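Local coordinates for protein toll (Drosophila melanogaster, PDB 4LXR), which acts as the cell-surface receptor for cleaved Spätzle, switching on signalling for dorsal-ventral patterning of the embryo and antifungal defence, at residues V500-N505 / V529-N534. Residues are numbered along the deposited sequence; the frame is centred on the assembly and turned at random.
Sequences VNMTHN and VDLNDN. With NAG (2-acetamido-2-deoxy-beta-D-glucopyranose), chain F; NAG (2-acetamido-2-deoxy-beta-D-glucopyranose), chain B.
Asn-534 reaches back from one leucine-rich repeat turn to Met-502 of the turn before. Its CG is anti to the carbonyl carbon (chi1 -85°), beside the backbone N, and from there the amide reaches Met-502. OD1 lies 3.0 Å from Asn-505 N and accepts a weak hydrogen bond from Ile-507 N. ND2 gives one N-H to Met-502 O (2.8 Å) and the other to Leu-531 O, both acceptors lying in its amide plane. An alanine here would probably leave Met-502 O and Leu-531 O without this shared donor. This is the asparagine arrangement of leucine-rich repeats; Asn-505, bonded to Leu-477 O, repeats it one turn earlier. Parallel strand pairing sets the register, with Asp-530 N bonded to Val-500 O. On the side of Val-500 and Val-529, Met-502 CE packs on Val-529 CG1 at 3.9 Å. On the glycan side, Asp-533 CB sits over one face of the His-504 ring, 3.6 Å from its centroid, while Tyr-479 also stacks with that ring. His-504 NE2 donates to O7 of the second sugar (3.2 Å). The first sugar is bonded covalently to Asn-501 ND2, and its N2 donates to Asp-530 OD2 (2.8 Å). Polar groups of both turns thus bind the glycan, which probably limits its movement.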
loop_
_atom_site.group_PDB
_atom_site.type_symbol
_atom_site.label_atom_id
_atom_site.label_comp_id
_atom_site.label_asym_id
_atom_site.label_seq_id
_atom_site.Cartn_x
_atom_site.Cartn_y
_atom_site.Cartn_z
ATOM N N VAL A 500 -5.664 -15.467 0.634
ATOM C CA VAL A 500 -7.042 -15.102 0.384
ATOM C C VAL A 500 -7.491 -14.154 1.478
ATOM O O VAL A 500 -7.280 -14.425 2.658
ATOM C CB VAL A 500 -7.935 -16.349 0.388
ATOM C CG1 VAL A 500 -9.396 -15.968 0.110
ATOM C CG2 VAL A 500 -7.423 -17.363 -0.630
ATOM N N ASN A 501 -8.110 -13.046 1.085
ATOM C CA ASN A 501 -8.646 -12.079 2.033
ATOM C C ASN A 501 -10.154 -12.196 2.073
ATOM O O ASN A 501 -10.813 -11.934 1.076
ATOM C CB ASN A 501 -8.257 -10.659 1.614
ATOM C CG ASN A 501 -8.278 -9.678 2.770
ATOM O OD1 ASN A 501 -9.238 -9.630 3.536
ATOM N ND2 ASN A 501 -7.208 -8.890 2.901
ATOM N N MET A 502 -10.711 -12.598 3.215
ATOM C CA MET A 502 -12.168 -12.644 3.348
ATOM C C MET A 502 -12.651 -11.744 4.468
ATOM O O MET A 502 -13.702 -12.003 5.066
ATOM C CB MET A 502 -12.672 -14.063 3.587
ATOM C CG MET A 502 -12.342 -15.034 2.487
ATOM S SD MET A 502 -13.228 -16.561 2.817
ATOM C CE MET A 502 -12.332 -17.733 1.807
ATOM N N THR A 503 -11.883 -10.695 4.752
ATOM C CA THR A 503 -12.264 -9.727 5.771
ATOM C C THR A 503 -13.427 -8.866 5.321
ATOM O O THR A 503 -13.638 -8.671 4.126
ATOM C CB THR A 503 -11.112 -8.794 6.137
ATOM O OG1 THR A 503 -10.691 -8.075 4.973
ATOM C CG2 THR A 503 -9.945 -9.584 6.692
ATOM N N HIS A 504 -14.182 -8.369 6.296
ATOM C CA HIS A 504 -15.276 -7.435 6.051
ATOM C C HIS A 504 -16.342 -7.977 5.112
ATOM O O HIS A 504 -16.936 -7.228 4.341
ATOM C CB HIS A 504 -14.745 -6.090 5.548
ATOM C CG HIS A 504 -13.942 -5.346 6.569
ATOM N ND1 HIS A 504 -14.493 -4.394 7.397
ATOM C CD2 HIS A 504 -12.634 -5.432 6.909
ATOM C CE1 HIS A 504 -13.557 -3.917 8.198
ATOM N NE2 HIS A 504 -12.421 -4.533 7.926
ATOM N N ASN A 505 -16.575 -9.280 5.179
ATOM C CA ASN A 505 -17.720 -9.867 4.508
ATOM C C ASN A 505 -18.927 -9.908 5.449
ATOM O O ASN A 505 -19.005 -9.112 6.390
ATOM C CB ASN A 505 -17.363 -11.242 3.931
ATOM C CG ASN A 505 -16.736 -11.138 2.540
ATOM O OD1 ASN A 505 -17.379 -11.434 1.534
ATOM N ND2 ASN A 505 -15.491 -10.679 2.484
ATOM N N VAL A 529 -5.719 -17.713 4.913
ATOM C CA VAL A 529 -7.029 -17.083 4.751
ATOM C C VAL A 529 -7.302 -16.097 5.883
ATOM O O VAL A 529 -7.312 -16.473 7.054
ATOM C CB VAL A 529 -8.182 -18.117 4.725
ATOM C CG1 VAL A 529 -9.489 -17.424 4.400
ATOM C CG2 VAL A 529 -7.898 -19.228 3.719
ATOM N N ASP A 530 -7.536 -14.837 5.528
ATOM C CA ASP A 530 -7.809 -13.808 6.523
ATOM C C ASP A 530 -9.309 -13.682 6.780
ATOM O O ASP A 530 -10.054 -13.247 5.910
ATOM C CB ASP A 530 -7.234 -12.468 6.059
ATOM C CG ASP A 530 -7.156 -11.455 7.178
ATOM O OD1 ASP A 530 -7.903 -11.605 8.169
ATOM O OD2 ASP A 530 -6.355 -10.504 7.070
ATOM N N LEU A 531 -9.741 -14.046 7.987
ATOM C CA LEU A 531 -11.160 -14.053 8.340
ATOM C C LEU A 531 -11.555 -12.919 9.283
ATOM O O LEU A 531 -12.669 -12.909 9.809
ATOM C CB LEU A 531 -11.541 -15.389 8.975
ATOM C CG LEU A 531 -11.405 -16.624 8.085
ATOM C CD1 LEU A 531 -11.779 -17.899 8.862
ATOM C CD2 LEU A 531 -12.260 -16.455 6.822
ATOM N N ASN A 532 -10.646 -11.973 9.494
ATOM C CA ASN A 532 -10.878 -10.862 10.418
ATOM C C ASN A 532 -12.077 -9.992 10.050
ATOM O O ASN A 532 -12.472 -9.931 8.884
ATOM C CB ASN A 532 -9.625 -9.988 10.516
ATOM C CG ASN A 532 -8.534 -10.624 11.363
ATOM O OD1 ASN A 532 -8.798 -11.548 12.134
ATOM N ND2 ASN A 532 -7.305 -10.122 11.234
ATOM N N ASP A 533 -12.647 -9.321 11.049
ATOM C CA ASP A 533 -13.703 -8.329 10.819
ATOM C C ASP A 533 -14.934 -8.887 10.115
ATOM O O ASP A 533 -15.451 -8.286 9.173
ATOM C CB ASP A 533 -13.167 -7.132 10.023
ATOM C CG ASP A 533 -12.050 -6.414 10.739
ATOM O OD1 ASP A 533 -12.339 -5.683 11.711
ATOM O OD2 ASP A 533 -10.884 -6.575 10.326
ATOM N N ASN A 534 -15.391 -10.042 10.569
ATOM C CA ASN A 534 -16.655 -10.583 10.115
ATOM C C ASN A 534 -17.653 -10.650 11.271
ATOM O O ASN A 534 -17.252 -10.805 12.428
ATOM C CB ASN A 534 -16.434 -11.947 9.473
ATOM C CG ASN A 534 -16.059 -11.833 8.009
ATOM O OD1 ASN A 534 -16.895 -11.466 7.179
ATOM N ND2 ASN A 534 -14.807 -12.146 7.681
HETATM C C1 NAG F . -7.199 -8.114 4.124
HETATM C C2 NAG F . -5.772 -7.928 4.663
HETATM C C3 NAG F . -5.779 -7.091 5.949
HETATM C C4 NAG F . -6.627 -5.833 5.796
HETATM C C5 NAG F . -7.989 -6.203 5.224
HETATM C C6 NAG F . -8.890 -5.013 4.989
HETATM C C7 NAG F . -3.967 -9.580 4.394
HETATM C C8 NAG F . -3.273 -8.560 3.544
HETATM N N2 NAG F . -5.148 -9.217 4.903
HETATM O O3 NAG F . -4.438 -6.744 6.274
HETATM O O4 NAG F . -6.889 -5.245 7.069
HETATM O O5 NAG F . -7.812 -6.856 3.964
HETATM O O6 NAG F . -8.350 -4.148 4.000
HETATM O O7 NAG F . -3.477 -10.681 4.620
HETATM C C1 NAG B . -5.891 -4.386 7.637
HETATM C C2 NAG B . -6.602 -3.505 8.656
HETATM C C3 NAG B . -5.603 -2.596 9.365
HETATM C C4 NAG B . -4.441 -3.398 9.944
HETATM C C5 NAG B . -3.845 -4.333 8.892
HETATM C C6 NAG B . -2.826 -5.291 9.465
HETATM C C7 NAG B . -8.944 -3.035 8.043
HETATM C C8 NAG B . -9.870 -2.069 7.369
HETATM N N2 NAG B . -7.649 -2.706 8.028
HETATM O O3 NAG B . -6.273 -1.870 10.390
HETATM O O4 NAG B . -3.422 -2.493 10.355
HETATM O O5 NAG B . -4.873 -5.135 8.293
HETATM O O6 NAG B . -2.670 -6.443 8.648
HETATM O O7 NAG B . -9.353 -4.073 8.562
#